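PDB 1O7X: citrate synthase, which belongs to the citrate synthase family and is a mostly helical protein that assembles as two chains. Local coordinates for residues A90-L95 with A132-R137; S204-A209 with L340-H345; M254-R259 with L298-F303. All blocks are in the same frame, centred on the assembly; numbering follows the deposited sequence.

Contacts 1 and 2 lie in the helical body beside the second subunit, with their centres 18 Å apart. Their nearest atoms remain about 6 Å apart, so they do not touch. Helix 116-138 connects them: it supplies residues 132-137 to contact 1, and its Ile123 and Ile124 pack on Leu206 and Leu343 of contact 2. Contact 3 is more remote, with its centre 31 Å from that of contact 1 and 30 Å from that of contact 2. It lies across the chain's centre from contact 2, although both its segments fall between residues 209 and 340 in sequence. Its loop, 254-259, carries part of the citrate synthase family signature.

Contact 1. Residues A90-L95 with A132-R137; sequences ADAIGL and ANVYRR
Leu95 and Val134 bring the two backbones closest together, with Leu95 CA 6.5 Å from Val134 CA. The contact joins the first turn of helix 92-106 to the last turns of helix 116-138. Val134 is the centre of it. Its CG1 methyl sits 3.7 Å from Leu95 CD1 and 3.8 Å from Ala92 CB, so one branch meets two residues of the facing turn. The other branch, CG2, lies 3.8 Å from Leu95 CB. A first torsion of 158° puts CG1 opposite the backbone N of Val134 and CG2 beside that N; CG1 then faces Ala92 and Leu95 CD1, and CG2 faces Leu95 CB. Asp91 is the N-cap of helix 92-106: its OD1 accepts from Ile93 N at 2.6 Å. The bond takes up the Ile93 N-H, one of the amides of the turn that carries Ala92 and Leu95. The helix pair is part of the mainly helical citrate synthase fold. Leu95 CD1 also meets the aliphatic part of Arg137, 4.0 Å from its CG, with the two side chains crossing at about a right angle. Met329 packs on Ala92 from a loop, and Leu95 also touches Ser105 of the second subunit.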
ATOM      1  N   ALA A  90     -16.418   9.846   4.336  1.00 34.05           N
ATOM      2  CA  ALA A  90     -15.113   9.191   4.365  1.00 33.60           C
ATOM      3  C   ALA A  90     -14.023  10.210   3.980  1.00 32.71           C
ATOM      4  O   ALA A  90     -14.256  11.126   3.205  1.00 33.53           O
ATOM      5  CB  ALA A  90     -15.007   8.014   3.402  1.00 32.10           C
ATOM      6  N   ASP A  91     -12.805  10.008   4.453  1.00 31.47           N
ATOM      7  CA  ASP A  91     -11.699  10.835   4.020  1.00 31.41           C
ATOM      8  C   ASP A  91     -11.569  10.583   2.507  1.00 29.41           C
ATOM      9  O   ASP A  91     -11.882   9.499   2.005  1.00 28.67           O
ATOM     10  CB  ASP A  91     -10.441  10.534   4.796  1.00 34.78           C
ATOM     11  CG  ASP A  91      -9.174  11.200   4.310  1.00 37.78           C
ATOM     12  OD1 ASP A  91      -8.812  11.199   3.107  1.00 38.64           O
ATOM     13  OD2 ASP A  91      -8.488  11.758   5.204  1.00 40.22           O
ATOM     14  N   ALA A  92     -11.044  11.583   1.805  1.00 26.68           N
ATOM     15  CA  ALA A  92     -10.979  11.576   0.360  1.00 24.60           C
ATOM     16  C   ALA A  92      -9.872  10.677  -0.158  1.00 23.50           C
ATOM     17  O   ALA A  92     -10.018  10.031  -1.228  1.00 23.64           O
ATOM     18  CB  ALA A  92     -10.909  12.997  -0.171  1.00 23.94           C
ATOM     19  N   ILE A  93      -8.805  10.595   0.623  1.00 21.59           N
ATOM     20  CA  ILE A  93      -7.703   9.700   0.213  1.00 21.91           C
ATOM     21  C   ILE A  93      -8.167   8.248   0.306  1.00 22.32           C
ATOM     22  O   ILE A  93      -7.818   7.423  -0.533  1.00 21.99           O
ATOM     23  CB  ILE A  93      -6.450   9.956   1.060  1.00 20.48           C
ATOM     24  CG1 ILE A  93      -5.907  11.358   0.832  1.00 19.85           C
ATOM     25  CG2 ILE A  93      -5.398   8.876   0.846  1.00 19.99           C
ATOM     26  CD1 ILE A  93      -5.883  11.936  -0.568  1.00 18.50           C
ATOM     27  N   GLY A  94      -9.009   7.961   1.300  1.00 23.15           N
ATOM     28  CA  GLY A  94      -9.600   6.678   1.586  1.00 23.18           C
ATOM     29  C   GLY A  94     -10.439   6.240   0.392  1.00 24.26           C
ATOM     30  O   GLY A  94     -10.347   5.118  -0.117  1.00 23.63           O
ATOM     31  N   LEU A  95     -11.257   7.196  -0.063  1.00 25.26           N
ATOM     32  CA  LEU A  95     -12.128   6.917  -1.210  1.00 25.82           C
ATOM     33  C   LEU A  95     -11.233   6.668  -2.408  1.00 27.26           C
ATOM     34  O   LEU A  95     -11.577   5.799  -3.185  1.00 29.42           O
ATOM     35  CB  LEU A  95     -13.121   8.023  -1.499  1.00 26.11           C
ATOM     36  CG  LEU A  95     -14.267   8.353  -0.548  1.00 25.82           C
ATOM     37  CD1 LEU A  95     -15.048   9.577  -1.012  1.00 24.71           C
ATOM     38  CD2 LEU A  95     -15.238   7.195  -0.410  1.00 25.41           C
ATOM     39  N   ALA A 132     -12.181  13.661  -9.612  1.00 27.85           N
ATOM     40  CA  ALA A 132     -13.380  14.464  -9.875  1.00 27.79           C
ATOM     41  C   ALA A 132     -14.559  13.868  -9.129  1.00 27.64           C
ATOM     42  O   ALA A 132     -15.251  14.604  -8.423  1.00 26.51           O
ATOM     43  CB  ALA A 132     -13.591  14.566 -11.374  1.00 28.50           C
ATOM     44  N   ASN A 133     -14.752  12.542  -9.245  1.00 28.00           N
ATOM     45  CA  ASN A 133     -15.896  11.875  -8.616  1.00 26.95           C
ATOM     46  C   ASN A 133     -15.840  11.625  -7.136  1.00 25.90           C
ATOM     47  O   ASN A 133     -16.887  11.506  -6.495  1.00 24.57           O
ATOM     48  CB  ASN A 133     -16.220  10.606  -9.410  1.00 27.55           C
ATOM     49  CG  ASN A 133     -16.764  11.118 -10.746  1.00 28.74           C
ATOM     50  OD1 ASN A 133     -17.869  11.660 -10.727  1.00 29.18           O
ATOM     51  ND2 ASN A 133     -15.977  10.969 -11.796  1.00 28.43           N
ATOM     52  N   VAL A 134     -14.659  11.649  -6.531  1.00 26.14           N
ATOM     53  CA  VAL A 134     -14.584  11.539  -5.062  1.00 26.85           C
ATOM     54  C   VAL A 134     -15.160  12.862  -4.542  1.00 28.76           C
ATOM     55  O   VAL A 134     -15.881  12.880  -3.546  1.00 30.01           O
ATOM     56  CB  VAL A 134     -13.154  11.336  -4.573  1.00 26.12           C
ATOM     57  CG1 VAL A 134     -12.996  11.756  -3.113  1.00 26.96           C
ATOM     58  CG2 VAL A 134     -12.712   9.902  -4.792  1.00 25.11           C
ATOM     59  N   TYR A 135     -14.823  13.960  -5.235  1.00 28.75           N
ATOM     60  CA  TYR A 135     -15.381  15.247  -4.907  1.00 30.01           C
ATOM     61  C   TYR A 135     -16.899  15.283  -5.058  1.00 31.23           C
ATOM     62  O   TYR A 135     -17.594  15.704  -4.125  1.00 30.91           O
ATOM     63  CB  TYR A 135     -14.782  16.326  -5.813  1.00 30.66           C
ATOM     64  CG  TYR A 135     -15.445  17.672  -5.660  1.00 32.03           C
ATOM     65  CD1 TYR A 135     -15.594  18.236  -4.398  1.00 32.86           C
ATOM     66  CD2 TYR A 135     -15.950  18.374  -6.747  1.00 33.06           C
ATOM     67  CE1 TYR A 135     -16.177  19.474  -4.221  1.00 33.08           C
ATOM     68  CE2 TYR A 135     -16.560  19.610  -6.581  1.00 33.17           C
ATOM     69  CZ  TYR A 135     -16.648  20.164  -5.325  1.00 33.27           C
ATOM     70  OH  TYR A 135     -17.211  21.408  -5.127  1.00 33.91           O
ATOM     71  N   ARG A 136     -17.414  14.849  -6.226  1.00 31.77           N
ATOM     72  CA  ARG A 136     -18.861  14.891  -6.403  1.00 32.04           C
ATOM     73  C   ARG A 136     -19.594  14.117  -5.325  1.00 31.98           C
ATOM     74  O   ARG A 136     -20.588  14.585  -4.804  1.00 32.02           O
ATOM     75  CB  ARG A 136     -19.319  14.410  -7.764  1.00 32.41           C
ATOM     76  CG  ARG A 136     -18.523  14.986  -8.913  1.00 33.88           C
ATOM     77  CD  ARG A 136     -19.304  14.814 -10.214  1.00 35.27           C
ATOM     78  NE  ARG A 136     -19.626  16.120 -10.737  1.00 38.01           N
ATOM     79  CZ  ARG A 136     -20.756  16.797 -10.730  1.00 38.50           C
ATOM     80  NH1 ARG A 136     -21.848  16.284 -10.189  1.00 39.28           N
ATOM     81  NH2 ARG A 136     -20.756  18.009 -11.271  1.00 38.58           N
ATOM     82  N   ARG A 137     -19.092  12.960  -4.939  1.00 33.47           N
ATOM     83  CA  ARG A 137     -19.730  12.092  -3.962  1.00 33.56           C
ATOM     84  C   ARG A 137     -19.695  12.674  -2.570  1.00 33.31           C
ATOM     85  O   ARG A 137     -20.558  12.337  -1.756  1.00 34.69           O
ATOM     86  CB  ARG A 137     -19.064  10.721  -4.041  1.00 34.37           C
ATOM     87  CG  ARG A 137     -18.683  10.080  -2.724  1.00 34.84           C
ATOM     88  CD  ARG A 137     -19.564   8.903  -2.411  1.00 35.87           C
ATOM     89  NE  ARG A 137     -20.116   8.956  -1.060  1.00 36.54           N
ATOM     90  CZ  ARG A 137     -21.426   8.940  -0.855  1.00 36.58           C
ATOM     91  NH1 ARG A 137     -22.262   8.882  -1.870  1.00 38.05           N
ATOM     92  NH2 ARG A 137     -21.979   8.979   0.328  1.00 37.21           N
TER

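Contact 2. Residues S204-A209 with L340-H345; sequences SSLTAA and LGWLAH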
ATOM      1  N   SER A 204      -2.226  -1.173  -8.194  1.00 25.08           N
ATOM      2  CA  SER A 204      -1.893  -1.589  -6.833  1.00 24.41           C
ATOM      3  C   SER A 204      -0.792  -0.745  -6.214  1.00 25.23           C
ATOM      4  O   SER A 204      -0.848  -0.397  -5.025  1.00 25.62           O
ATOM      5  CB  SER A 204      -1.588  -3.076  -6.857  1.00 23.51           C
ATOM      6  OG  SER A 204      -2.805  -3.801  -6.903  1.00 22.35           O
ATOM      7  N   SER A 205       0.233  -0.333  -6.977  1.00 24.79           N
ATOM      8  CA  SER A 205       1.303   0.486  -6.396  1.00 23.30           C
ATOM      9  C   SER A 205       0.754   1.844  -5.979  1.00 22.14           C
ATOM     10  O   SER A 205       1.077   2.449  -4.961  1.00 18.10           O
ATOM     11  CB  SER A 205       2.467   0.551  -7.381  1.00 23.75           C
ATOM     12  OG  SER A 205       2.543  -0.688  -8.051  1.00 24.09           O
ATOM     13  N   LEU A 206      -0.154   2.347  -6.823  1.00 23.27           N
ATOM     14  CA  LEU A 206      -0.810   3.608  -6.465  1.00 25.86           C
ATOM     15  C   LEU A 206      -1.589   3.414  -5.163  1.00 25.66           C
ATOM     16  O   LEU A 206      -1.453   4.198  -4.217  1.00 26.25           O
ATOM     17  CB  LEU A 206      -1.623   4.111  -7.646  1.00 28.08           C
ATOM     18  CG  LEU A 206      -0.862   4.908  -8.720  1.00 30.28           C
ATOM     19  CD1 LEU A 206      -1.788   5.280  -9.874  1.00 30.98           C
ATOM     20  CD2 LEU A 206      -0.272   6.186  -8.156  1.00 29.93           C
ATOM     21  N   THR A 207      -2.318   2.308  -4.987  1.00 24.60           N
ATOM     22  CA  THR A 207      -3.084   2.038  -3.782  1.00 22.28           C
ATOM     23  C   THR A 207      -2.107   2.109  -2.623  1.00 21.12           C
ATOM     24  O   THR A 207      -2.381   2.806  -1.641  1.00 21.77           O
ATOM     25  CB  THR A 207      -3.877   0.725  -3.855  1.00 22.77           C
ATOM     26  OG1 THR A 207      -4.825   0.707  -4.936  1.00 22.62           O
ATOM     27  CG2 THR A 207      -4.699   0.483  -2.592  1.00 22.04           C
ATOM     28  N   ALA A 208      -0.952   1.462  -2.726  1.00 19.73           N
ATOM     29  CA  ALA A 208       0.057   1.523  -1.678  1.00 19.88           C
ATOM     30  C   ALA A 208       0.467   2.962  -1.333  1.00 21.44           C
ATOM     31  O   ALA A 208       0.541   3.309  -0.130  1.00 22.25           O
ATOM     32  CB  ALA A 208       1.272   0.708  -2.088  1.00 18.47           C
ATOM     33  N   ALA A 209       0.785   3.797  -2.329  1.00 20.94           N
ATOM     34  CA  ALA A 209       1.148   5.188  -2.155  1.00 20.90           C
ATOM     35  C   ALA A 209       0.043   5.990  -1.468  1.00 20.80           C
ATOM     36  O   ALA A 209       0.292   6.775  -0.556  1.00 20.19           O
ATOM     37  CB  ALA A 209       1.386   5.939  -3.463  1.00 22.19           C
ATOM     38  N   LEU A 340       1.612  11.342 -11.402  1.00 26.19           N
ATOM     39  CA  LEU A 340       2.653  11.397 -12.409  1.00 27.51           C
ATOM     40  C   LEU A 340       4.033  10.965 -11.900  1.00 26.25           C
ATOM     41  O   LEU A 340       4.665  10.058 -12.415  1.00 24.61           O
ATOM     42  CB  LEU A 340       2.885  12.838 -12.903  1.00 29.86           C
ATOM     43  CG  LEU A 340       3.948  13.021 -13.997  1.00 31.47           C
ATOM     44  CD1 LEU A 340       3.855  11.917 -15.063  1.00 31.32           C
ATOM     45  CD2 LEU A 340       3.786  14.392 -14.650  1.00 30.45           C
ATOM     46  N   GLY A 341       4.441  11.609 -10.816  1.00 26.15           N
ATOM     47  CA  GLY A 341       5.704  11.314 -10.168  1.00 27.04           C
ATOM     48  C   GLY A 341       5.779   9.859  -9.717  1.00 27.07           C
ATOM     49  O   GLY A 341       6.873   9.294  -9.720  1.00 26.31           O
ATOM     50  N   TRP A 342       4.656   9.334  -9.220  1.00 26.49           N
ATOM     51  CA  TRP A 342       4.565   7.957  -8.738  1.00 24.82           C
ATOM     52  C   TRP A 342       4.800   7.036  -9.929  1.00 25.96           C
ATOM     53  O   TRP A 342       5.779   6.271  -9.975  1.00 26.52           O
ATOM     54  CB  TRP A 342       3.208   7.735  -8.049  1.00 22.98           C
ATOM     55  CG  TRP A 342       3.027   8.333  -6.681  1.00 19.83           C
ATOM     56  CD1 TRP A 342       4.037   8.628  -5.806  1.00 19.74           C
ATOM     57  CD2 TRP A 342       1.818   8.705  -6.023  1.00 18.71           C
ATOM     58  NE1 TRP A 342       3.527   9.158  -4.656  1.00 20.76           N
ATOM     59  CE2 TRP A 342       2.154   9.217  -4.761  1.00 19.13           C
ATOM     60  CE3 TRP A 342       0.455   8.662  -6.352  1.00 18.85           C
ATOM     61  CZ2 TRP A 342       1.204   9.678  -3.851  1.00 18.38           C
ATOM     62  CZ3 TRP A 342      -0.517   9.104  -5.473  1.00 16.75           C
ATOM     63  CH2 TRP A 342      -0.116   9.611  -4.224  1.00 18.13           C
ATOM     64  N   LEU A 343       3.983   7.151 -10.980  1.00 26.29           N
ATOM     65  CA  LEU A 343       4.207   6.320 -12.170  1.00 27.14           C
ATOM     66  C   LEU A 343       5.614   6.390 -12.744  1.00 28.06           C
ATOM     67  O   LEU A 343       6.271   5.356 -12.974  1.00 27.83           O
ATOM     68  CB  LEU A 343       3.114   6.599 -13.223  1.00 25.23           C
ATOM     69  CG  LEU A 343       1.726   6.331 -12.605  1.00 24.04           C
ATOM     70  CD1 LEU A 343       0.584   6.970 -13.350  1.00 23.40           C
ATOM     71  CD2 LEU A 343       1.500   4.832 -12.546  1.00 24.58           C
ATOM     72  N   ALA A 344       6.194   7.569 -12.948  1.00 28.65           N
ATOM     73  CA  ALA A 344       7.546   7.672 -13.473  1.00 29.22           C
ATOM     74  C   ALA A 344       8.592   7.006 -12.585  1.00 29.33           C
ATOM     75  O   ALA A 344       9.594   6.458 -13.063  1.00 29.72           O
ATOM     76  CB  ALA A 344       7.943   9.122 -13.661  1.00 30.27           C
ATOM     77  N   HIS A 345       8.388   7.053 -11.281  1.00 29.56           N
ATOM     78  CA  HIS A 345       9.328   6.466 -10.324  1.00 29.49           C
ATOM     79  C   HIS A 345       9.302   4.947 -10.319  1.00 29.04           C
ATOM     80  O   HIS A 345      10.376   4.327 -10.386  1.00 29.59           O
ATOM     81  CB  HIS A 345       9.073   7.011  -8.926  1.00 29.02           C
ATOM     82  CG  HIS A 345       9.950   8.184  -8.613  1.00 28.74           C
ATOM     83  ND1 HIS A 345      11.321   8.055  -8.495  1.00 28.43           N
ATOM     84  CD2 HIS A 345       9.652   9.482  -8.392  1.00 28.25           C
ATOM     85  CE1 HIS A 345      11.824   9.240  -8.190  1.00 28.35           C
ATOM     86  NE2 HIS A 345      10.838  10.113  -8.117  1.00 27.98           N
TER
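Ser204 OG lies in hydrogen-bonding contact with two groups, Asp201 OD1 of its own chain and Glu97 OE1 of the second subunit. This places the start of the 204-209 segment at the subunit boundary. Ala209 points its CB at helix 330-352, and the end of the Leu206 side chain reaches the same helix; there they meet Trp342 and Leu343. The meeting is wholly apolar. Ala209 CB lies over one face of the Trp342 indole, 3.7 Å from the centroid of the six-membered ring and 13° off its normal. This is a CH-pi contact. The nearest ring atom is Trp342 CE2, 3.6 Å from Ala209 CB. With a first torsion of -75°, Trp342 CG stands beside its own backbone N and opposite the carbonyl carbon, which directs the ring toward helix 202-213.

The two helices belong to the helical core of the citrate synthase fold. Their segment axes approach to 10.6 Å, and their directions make an angle of 125°, so the two segments cross steeply, running more against each other than together. Leu206 CA and Trp342 CA are the closest pair across the segments, 7.3 Å apart. The Leu206 side chain runs obliquely past the Trp342 side chain. Its CD2 methyl is modelled too near the ring, so the detail there is doubtful. The other methyl, Leu206 CD1, reaches Leu343 CD2 at 4.3 Å, a looser touch. Around the pair, helix 116-138 adds Ile123 against Leu206 and Ile124 against Leu343, while from helix 187-197 Ser188 OG makes a weak hydrogen bond with Trp342 NE1 and Thr189 touches the Trp342 side chain.

Contact 3. Residues M254-R259 with L298-F303; sequences MGFGHR and LGIKQF
The glycine-rich loop 254-259 contains the start of the sequence signature of the citrate synthase family, and through Phe256 it packs on the last turns of helix 283-303. Phe256 CE2 does most of the touching. It lies 3.5 Å from Ile300 N, which sits at the edge of the ring and near its plane. The same CE2 is 3.6 Å from Gly299 C, and this approach is oblique. Phe256 CZ lies 4.0 Å from Gly299 CA. CE2 and CZ, at the outer end of the ring, thus make the approach to the helix backbone. Gly299 has no side chain to stand in the way, and the CZ end of the ring can come up to the helix at this point.

The first torsion of Phe256, -88°, sets CG beside its backbone N and directs the ring at the helix. On the side of Ile300, CE2 also meets the CG1 branch at 4.1 Å. Gly255 and Gly257 flank Phe256, and both have positive phi angles, 108° and 107°, in a backbone shape that by itself calls for glycine. Phe256 between them is extended. Beyond the two segments, Phe314 meets the Phe256 ring edge-to-face, and Pro310 packs on both Phe256 and Ile300. Asn311 holds the loop by backbone bonds with Gly255 and by its ND2 on Gly257 O. Asn311 thus gives the loop polar ties, whereas the link to helix 283-303 is made by ring carbons against backbone and aliphatic atoms. It depends on fit and van der Waals contact, not on directed polar bonds.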
ATOM      1  N   MET A 254       2.583  26.923  10.335  1.00 61.95           N
ATOM      2  CA  MET A 254       2.350  25.883   9.347  1.00 59.65           C
ATOM      3  C   MET A 254       2.358  26.514   7.954  1.00 56.90           C
ATOM      4  O   MET A 254       1.675  27.478   7.666  1.00 55.50           O
ATOM      5  CB  MET A 254       1.064  25.103   9.550  1.00 61.06           C
ATOM      6  CG  MET A 254       0.657  24.775  10.967  1.00 62.98           C
ATOM      7  SD  MET A 254       1.329  23.254  11.630  1.00 65.13           S
ATOM      8  CE  MET A 254       1.291  22.181  10.192  1.00 64.83           C
ATOM      9  N   GLY A 255       3.115  25.868   7.085  1.00 54.85           N
ATOM     10  CA  GLY A 255       3.287  26.301   5.713  1.00 53.43           C
ATOM     11  C   GLY A 255       4.709  26.844   5.581  1.00 52.45           C
ATOM     12  O   GLY A 255       5.103  27.321   4.523  1.00 53.04           O
ATOM     13  N   PHE A 256       5.449  26.795   6.672  1.00 51.93           N
ATOM     14  CA  PHE A 256       6.811  27.272   6.742  1.00 52.40           C
ATOM     15  C   PHE A 256       7.714  26.133   7.229  1.00 51.99           C
ATOM     16  O   PHE A 256       7.328  25.393   8.124  1.00 50.86           O
ATOM     17  CB  PHE A 256       7.003  28.406   7.733  1.00 53.43           C
ATOM     18  CG  PHE A 256       6.800  29.808   7.262  1.00 54.65           C
ATOM     19  CD1 PHE A 256       5.623  30.209   6.645  1.00 54.46           C
ATOM     20  CD2 PHE A 256       7.795  30.757   7.483  1.00 54.31           C
ATOM     21  CE1 PHE A 256       5.443  31.517   6.244  1.00 54.61           C
ATOM     22  CE2 PHE A 256       7.614  32.060   7.070  1.00 53.88           C
ATOM     23  CZ  PHE A 256       6.445  32.441   6.458  1.00 54.30           C
ATOM     24  N   GLY A 257       8.917  26.111   6.670  1.00 51.93           N
ATOM     25  CA  GLY A 257       9.868  25.083   7.088  1.00 51.82           C
ATOM     26  C   GLY A 257      10.033  24.012   6.008  1.00 51.12           C
ATOM     27  O   GLY A 257       9.083  23.735   5.281  1.00 50.15           O
ATOM     28  N   HIS A 258      11.261  23.496   5.917  1.00 50.36           N
ATOM     29  CA  HIS A 258      11.560  22.467   4.947  1.00 50.80           C
ATOM     30  C   HIS A 258      12.791  21.642   5.306  1.00 52.14           C
ATOM     31  O   HIS A 258      13.800  22.081   5.852  1.00 53.07           O
ATOM     32  CB  HIS A 258      11.715  23.004   3.519  1.00 49.32           C
ATOM     33  CG  HIS A 258      11.279  21.981   2.514  1.00 48.51           C
ATOM     34  ND1 HIS A 258      10.024  21.994   1.948  1.00 48.54           N
ATOM     35  CD2 HIS A 258      11.910  20.907   1.993  1.00 48.12           C
ATOM     36  CE1 HIS A 258       9.896  20.984   1.108  1.00 47.96           C
ATOM     37  NE2 HIS A 258      11.030  20.313   1.122  1.00 48.16           N
ATOM     38  N   ARG A 259      12.695  20.365   4.954  1.00 53.43           N
ATOM     39  CA  ARG A 259      13.757  19.391   5.170  1.00 54.54           C
ATOM     40  C   ARG A 259      14.990  19.710   4.324  1.00 53.61           C
ATOM     41  O   ARG A 259      16.167  19.644   4.675  1.00 53.02           O
ATOM     42  CB  ARG A 259      13.187  18.022   4.781  1.00 56.45           C
ATOM     43  CG  ARG A 259      13.782  16.810   5.449  1.00 59.10           C
ATOM     44  CD  ARG A 259      13.912  17.002   6.954  1.00 61.32           C
ATOM     45  NE  ARG A 259      14.992  16.216   7.534  1.00 63.40           N
ATOM     46  CZ  ARG A 259      15.114  15.891   8.821  1.00 64.44           C
ATOM     47  NH1 ARG A 259      14.216  16.276   9.720  1.00 64.34           N
ATOM     48  NH2 ARG A 259      16.172  15.169   9.199  1.00 65.40           N
ATOM     49  N   LEU A 298       5.205  38.513   8.711  1.00 60.23           N
ATOM     50  CA  LEU A 298       5.693  38.370  10.075  1.00 61.63           C
ATOM     51  C   LEU A 298       6.545  37.116  10.228  1.00 62.36           C
ATOM     52  O   LEU A 298       7.621  37.136  10.832  1.00 62.55           O
ATOM     53  CB  LEU A 298       4.545  38.335  11.072  1.00 62.39           C
ATOM     54  CG  LEU A 298       3.359  39.270  10.859  1.00 63.19           C
ATOM     55  CD1 LEU A 298       2.504  39.310  12.124  1.00 63.72           C
ATOM     56  CD2 LEU A 298       3.774  40.681  10.481  1.00 63.48           C
ATOM     57  N   GLY A 299       6.061  36.011   9.662  1.00 62.75           N
ATOM     58  CA  GLY A 299       6.769  34.739   9.730  1.00 62.91           C
ATOM     59  C   GLY A 299       8.180  34.860   9.186  1.00 63.20           C
ATOM     60  O   GLY A 299       9.138  34.511   9.871  1.00 63.04           O
ATOM     61  N   ILE A 300       8.306  35.391   7.967  1.00 63.81           N
ATOM     62  CA  ILE A 300       9.613  35.579   7.347  1.00 64.75           C
ATOM     63  C   ILE A 300      10.484  36.415   8.276  1.00 65.62           C
ATOM     64  O   ILE A 300      11.660  36.093   8.445  1.00 65.57           O
ATOM     65  CB  ILE A 300       9.551  36.177   5.934  1.00 64.80           C
ATOM     66  CG1 ILE A 300       9.409  35.042   4.911  1.00 64.71           C
ATOM     67  CG2 ILE A 300      10.789  36.999   5.590  1.00 65.00           C
ATOM     68  CD1 ILE A 300       9.166  35.468   3.487  1.00 64.64           C
ATOM     69  N   LYS A 301       9.903  37.453   8.879  1.00 66.46           N
ATOM     70  CA  LYS A 301      10.640  38.299   9.805  1.00 67.22           C
ATOM     71  C   LYS A 301      11.123  37.489  10.998  1.00 67.32           C
ATOM     72  O   LYS A 301      12.268  37.600  11.446  1.00 68.02           O
ATOM     73  CB  LYS A 301       9.772  39.471  10.254  1.00 67.90           C
ATOM     74  CG  LYS A 301       9.968  40.735   9.429  1.00 68.89           C
ATOM     75  CD  LYS A 301       9.139  41.901   9.959  1.00 69.55           C
ATOM     76  CE  LYS A 301       8.632  42.788   8.832  1.00 69.91           C
ATOM     77  NZ  LYS A 301       7.176  42.611   8.562  1.00 70.22           N
ATOM     78  N   GLN A 302      10.270  36.613  11.506  1.00 67.47           N
ATOM     79  CA  GLN A 302      10.590  35.790  12.655  1.00 67.01           C
ATOM     80  C   GLN A 302      11.559  34.642  12.437  1.00 66.47           C
ATOM     81  O   GLN A 302      12.402  34.397  13.305  1.00 67.04           O
ATOM     82  CB  GLN A 302       9.278  35.202  13.227  1.00 66.70           C
ATOM     83  CG  GLN A 302       9.416  34.793  14.681  1.00 66.22           C
ATOM     84  CD  GLN A 302       9.315  35.959  15.639  1.00 66.05           C
ATOM     85  OE1 GLN A 302       8.843  37.037  15.282  1.00 65.64           O
ATOM     86  NE2 GLN A 302       9.770  35.717  16.870  1.00 66.27           N
ATOM     87  N   PHE A 303      11.434  33.908  11.340  1.00 65.61           N
ATOM     88  CA  PHE A 303      12.244  32.730  11.086  1.00 65.21           C
ATOM     89  C   PHE A 303      13.193  32.692   9.907  1.00 65.37           C
ATOM     90  O   PHE A 303      13.731  31.597   9.670  1.00 65.26           O
ATOM     91  CB  PHE A 303      11.278  31.531  10.869  1.00 64.12           C
ATOM     92  CG  PHE A 303      10.275  31.346  11.969  1.00 62.95           C
ATOM     93  CD1 PHE A 303       8.938  31.636  11.748  1.00 62.70           C
ATOM     94  CD2 PHE A 303      10.667  30.895  13.216  1.00 62.17           C
ATOM     95  CE1 PHE A 303       8.007  31.479  12.760  1.00 62.46           C
ATOM     96  CE2 PHE A 303       9.740  30.727  14.221  1.00 61.99           C
ATOM     97  CZ  PHE A 303       8.413  31.029  14.001  1.00 62.02           C
TER